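Local coordinates for protein acetyl transferase (Salmonella typhimurium, PDB 1S7N) that probably transfers an acetyl group from acetyl-coenzyme A to the N-terminal serine or alanine of a protein such as ribosomal protein L7/L12, at residues B[29-34]-B[100-105]. Residues are numbered along the deposited sequence; the frame is centred on the assembly and turned at random.
With COA (coenzyme A), chain F.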
loop_
_atom_site.group_PDB
_atom_site.type_symbol
_atom_site.label_atom_id
_atom_site.label_comp_id
_atom_site.label_asym_id
_atom_site.label_seq_id
_atom_site.Cartn_x
_atom_site.Cartn_y
_atom_site.Cartn_z
ATOM N N GLN B 29 21.321 -15.124 8.714
ATOM C CA GLN B 29 22.433 -15.728 7.987
ATOM C C GLN B 29 22.069 -15.914 6.545
ATOM O O GLN B 29 22.932 -15.752 5.655
ATOM C CB GLN B 29 22.839 -17.106 8.532
ATOM C CG GLN B 29 23.544 -17.015 9.841
ATOM C CD GLN B 29 24.620 -15.941 9.813
ATOM O OE1 GLN B 29 24.610 -14.991 10.639
ATOM N NE2 GLN B 29 25.559 -16.075 8.848
ATOM N N LEU B 30 20.811 -16.313 6.312
ATOM C CA LEU B 30 20.366 -16.565 4.917
ATOM C C LEU B 30 20.402 -15.258 4.133
ATOM O O LEU B 30 20.757 -15.232 2.972
ATOM C CB LEU B 30 18.928 -17.132 4.846
ATOM C CG LEU B 30 18.705 -17.906 3.532
ATOM C CD1 LEU B 30 19.624 -19.163 3.508
ATOM C CD2 LEU B 30 17.240 -18.354 3.411
ATOM N N VAL B 31 19.973 -14.182 4.758
ATOM C CA VAL B 31 20.013 -12.893 4.075
ATOM C C VAL B 31 21.501 -12.519 3.732
ATOM O O VAL B 31 21.780 -12.133 2.599
ATOM C CB VAL B 31 19.413 -11.818 4.974
ATOM C CG1 VAL B 31 19.752 -10.352 4.440
ATOM C CG2 VAL B 31 17.931 -12.033 5.038
ATOM N N LEU B 32 22.416 -12.638 4.708
ATOM C CA LEU B 32 23.841 -12.294 4.524
ATOM C C LEU B 32 24.423 -13.149 3.445
ATOM O O LEU B 32 25.128 -12.649 2.590
ATOM C CB LEU B 32 24.685 -12.484 5.796
ATOM C CG LEU B 32 24.245 -11.710 7.049
ATOM C CD1 LEU B 32 25.056 -12.116 8.288
ATOM C CD2 LEU B 32 24.426 -10.228 6.783
ATOM N N LYS B 33 24.061 -14.431 3.446
ATOM C CA LYS B 33 24.574 -15.323 2.461
ATOM C C LYS B 33 24.133 -14.887 1.063
ATOM O O LYS B 33 24.890 -14.996 0.094
ATOM C CB LYS B 33 24.055 -16.740 2.750
ATOM C CG LYS B 33 24.247 -17.735 1.627
ATOM C CD LYS B 33 23.758 -19.163 2.042
ATOM C CE LYS B 33 23.963 -20.189 0.895
ATOM N NZ LYS B 33 23.206 -19.910 -0.384
ATOM N N ASN B 34 22.917 -14.381 0.938
ATOM C CA ASN B 34 22.419 -14.047 -0.393
ATOM C C ASN B 34 22.442 -12.557 -0.686
ATOM O O ASN B 34 21.927 -12.103 -1.703
ATOM C CB ASN B 34 20.952 -14.552 -0.497
ATOM C CG ASN B 34 20.864 -16.031 -0.625
ATOM O OD1 ASN B 34 21.043 -16.573 -1.713
ATOM N ND2 ASN B 34 20.582 -16.705 0.473
ATOM N N GLY B 100 4.998 -10.832 -1.474
ATOM C CA GLY B 100 6.420 -10.539 -1.631
ATOM C C GLY B 100 7.139 -11.861 -1.461
ATOM O O GLY B 100 6.662 -12.683 -0.702
ATOM N N TYR B 101 8.278 -12.056 -2.114
ATOM C CA TYR B 101 9.059 -13.307 -1.963
ATOM C C TYR B 101 10.499 -13.241 -2.508
ATOM O O TYR B 101 10.835 -12.428 -3.409
ATOM C CB TYR B 101 8.353 -14.529 -2.686
ATOM C CG TYR B 101 7.908 -14.269 -4.133
ATOM C CD1 TYR B 101 8.840 -14.079 -5.162
ATOM C CD2 TYR B 101 6.539 -14.083 -4.450
ATOM C CE1 TYR B 101 8.410 -13.656 -6.466
ATOM C CE2 TYR B 101 6.103 -13.679 -5.755
ATOM C CZ TYR B 101 7.069 -13.448 -6.760
ATOM O OH TYR B 101 6.676 -12.965 -8.005
ATOM N N TRP B 102 11.301 -14.165 -1.989
ATOM C CA TRP B 102 12.642 -14.393 -2.456
ATOM C C TRP B 102 13.044 -15.769 -1.965
ATOM O O TRP B 102 12.510 -16.279 -0.964
ATOM C CB TRP B 102 13.638 -13.307 -1.977
ATOM C CG TRP B 102 13.775 -13.209 -0.473
ATOM C CD1 TRP B 102 13.085 -12.360 0.368
ATOM C CD2 TRP B 102 14.780 -13.827 0.327
ATOM N NE1 TRP B 102 13.635 -12.404 1.629
ATOM C CE2 TRP B 102 14.672 -13.289 1.629
ATOM C CE3 TRP B 102 15.753 -14.791 0.074
ATOM C CZ2 TRP B 102 15.512 -13.674 2.671
ATOM C CZ3 TRP B 102 16.598 -15.193 1.119
ATOM C CH2 TRP B 102 16.471 -14.635 2.398
ATOM N N LEU B 103 13.982 -16.352 -2.704
ATOM C CA LEU B 103 14.545 -17.669 -2.440
ATOM C C LEU B 103 16.063 -17.623 -2.297
ATOM O O LEU B 103 16.714 -16.749 -2.841
ATOM C CB LEU B 103 14.247 -18.604 -3.623
ATOM C CG LEU B 103 12.931 -19.401 -3.750
ATOM C CD1 LEU B 103 13.004 -20.342 -5.011
ATOM C CD2 LEU B 103 12.778 -20.292 -2.512
ATOM N N ASP B 104 16.614 -18.555 -1.548
ATOM C CA ASP B 104 18.049 -18.650 -1.475
ATOM C C ASP B 104 18.439 -18.977 -2.917
ATOM O O ASP B 104 17.789 -19.774 -3.577
ATOM C CB ASP B 104 18.486 -19.782 -0.567
ATOM C CG ASP B 104 19.975 -20.067 -0.736
ATOM O OD1 ASP B 104 20.318 -20.651 -1.778
ATOM O OD2 ASP B 104 20.781 -19.658 0.123
ATOM N N GLU B 105 19.503 -18.346 -3.397
ATOM C CA GLU B 105 19.865 -18.474 -4.796
ATOM C C GLU B 105 20.040 -19.885 -5.311
ATOM O O GLU B 105 19.710 -20.155 -6.464
ATOM C CB GLU B 105 21.140 -17.627 -5.138
ATOM C CG GLU B 105 21.389 -17.455 -6.642
ATOM C CD GLU B 105 22.731 -16.749 -6.915
ATOM O OE1 GLU B 105 23.475 -16.544 -5.949
ATOM O OE2 GLU B 105 23.054 -16.396 -8.061
HETATM N N1A COA F . 6.366 -26.155 -10.704
HETATM C C2A COA F . 6.733 -25.040 -11.408
HETATM N N3A COA F . 7.951 -24.798 -11.958
HETATM C C4A COA F . 8.893 -25.794 -11.797
HETATM C C5A COA F . 8.607 -26.978 -11.096
HETATM C C6A COA F . 7.275 -27.144 -10.537
HETATM N N6A COA F . 7.008 -28.275 -9.855
HETATM N N7A COA F . 9.712 -27.840 -11.047
HETATM C C8A COA F . 10.660 -27.214 -11.676
HETATM N N9A COA F . 10.193 -25.993 -12.116
HETATM C C1B COA F . 11.038 -24.976 -12.795
HETATM C C2B COA F . 10.402 -24.176 -13.913
HETATM O O2B COA F . 10.695 -24.852 -15.113
HETATM C C3B COA F . 11.212 -22.919 -13.895
HETATM O O3B COA F . 12.450 -23.178 -14.517
HETATM P P3B COA F . 13.267 -22.025 -15.352
HETATM O O7A COA F . 14.677 -22.558 -15.296
HETATM O O8A COA F . 13.089 -20.674 -14.740
HETATM O O9A COA F . 12.641 -22.083 -16.730
HETATM C C4B COA F . 11.406 -22.695 -12.395
HETATM O O4B COA F . 11.527 -23.998 -11.831
HETATM C C5B COA F . 10.401 -21.814 -11.624
HETATM O O5B COA F . 10.601 -21.950 -10.214
HETATM P P1A COA F . 9.807 -20.973 -9.124
HETATM O O1A COA F . 8.447 -20.635 -9.618
HETATM O O2A COA F . 9.895 -21.656 -7.841
HETATM O O3A COA F . 10.682 -19.642 -9.112
HETATM P P2A COA F . 12.263 -19.475 -9.224
HETATM O O4A COA F . 13.020 -20.598 -8.683
HETATM O O5A COA F . 12.621 -19.118 -10.595
HETATM O O6A COA F . 12.608 -18.157 -8.374
HETATM C CBP COA F . 12.296 -15.912 -7.567
HETATM C CCP COA F . 11.885 -16.941 -8.636
HETATM C CDP COA F . 11.780 -14.488 -8.004
HETATM C CEP COA F . 11.640 -16.333 -6.186
HETATM C CAP COA F . 13.842 -15.927 -7.418
HETATM O OAP COA F . 14.473 -15.690 -8.697
HETATM C C9P COA F . 14.370 -14.966 -6.379
HETATM O O9P COA F . 14.296 -15.203 -5.188
HETATM N N8P COA F . 14.672 -13.770 -6.920
HETATM C C7P COA F . 15.437 -12.778 -6.216
HETATM C C6P COA F . 14.504 -11.900 -5.338
HETATM C C5P COA F . 13.360 -11.328 -6.130
HETATM O O5P COA F . 13.462 -11.042 -7.289
HETATM N N4P COA F . 12.131 -11.421 -5.504
HETATM C C3P COA F . 10.907 -10.912 -6.137
HETATM C C2P COA F . 10.827 -9.355 -6.206
HETATM S S1P COA F . 9.191 -8.860 -6.832
HETATM O O HOH W 1 23.342 -15.819 -3.212
#
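The indole of Trp102 meets helix 24-38 with the far end of its six-membered ring, where CH2 lies 3.9 Å from Leu30 CD2 and CZ2 lies 3.8 Å from Val31 CG2. Both methyls approach obliquely, and the Leu30 and Trp102 side chains run past each other in opposite directions. Trp102 takes the cramped rotamer with CG between the backbone N and the carbonyl carbon (chi1 61°), from which the ring reaches the helix.

The second flat group, the amide of Asn34, stands almost perpendicular to the carboxylate of Asp104, the planes 86° apart. Asn34 ND2 donates within its own amide plane to Asp104 OD2 at 3.0 Å, meeting that oxygen from above the carboxylate plane. The same nitrogen also donates to Leu30 O, reached from the opposite face to Asn34 N, and OD1 accepts a nearly straight bond from Glu105 N at 2.9 Å. Both ends of the buried amide are therefore held, fixing its rotation, and a water bridges OD1 to Glu105 OE1. Lys33 extends along its chain and bends only at the last torsion, placing Lys33 NZ in a salt bridge with Asp104 OD2, modelled at 2.5 Å, a length that is doubtful at face value; this charge and the amide would be expected to stabilise the carboxylate anion. Asp104 OD1 accepts a hydrogen bond from Ser106 N, just downstream.

The contact joins helix 24-38 to the end of strand 96-103 in the GNAT fold, where the strand presents its backbone to coenzyme A: Tyr101 O accepts from N4P and Leu103 N donates to O9P. Trp44 and Val84 also pack on Trp102, whereas Leu103 points away from helix 24-38, its side chain packing on Ile112 and Met113 of helix 112-127, and strand 80-91 pairs alongside.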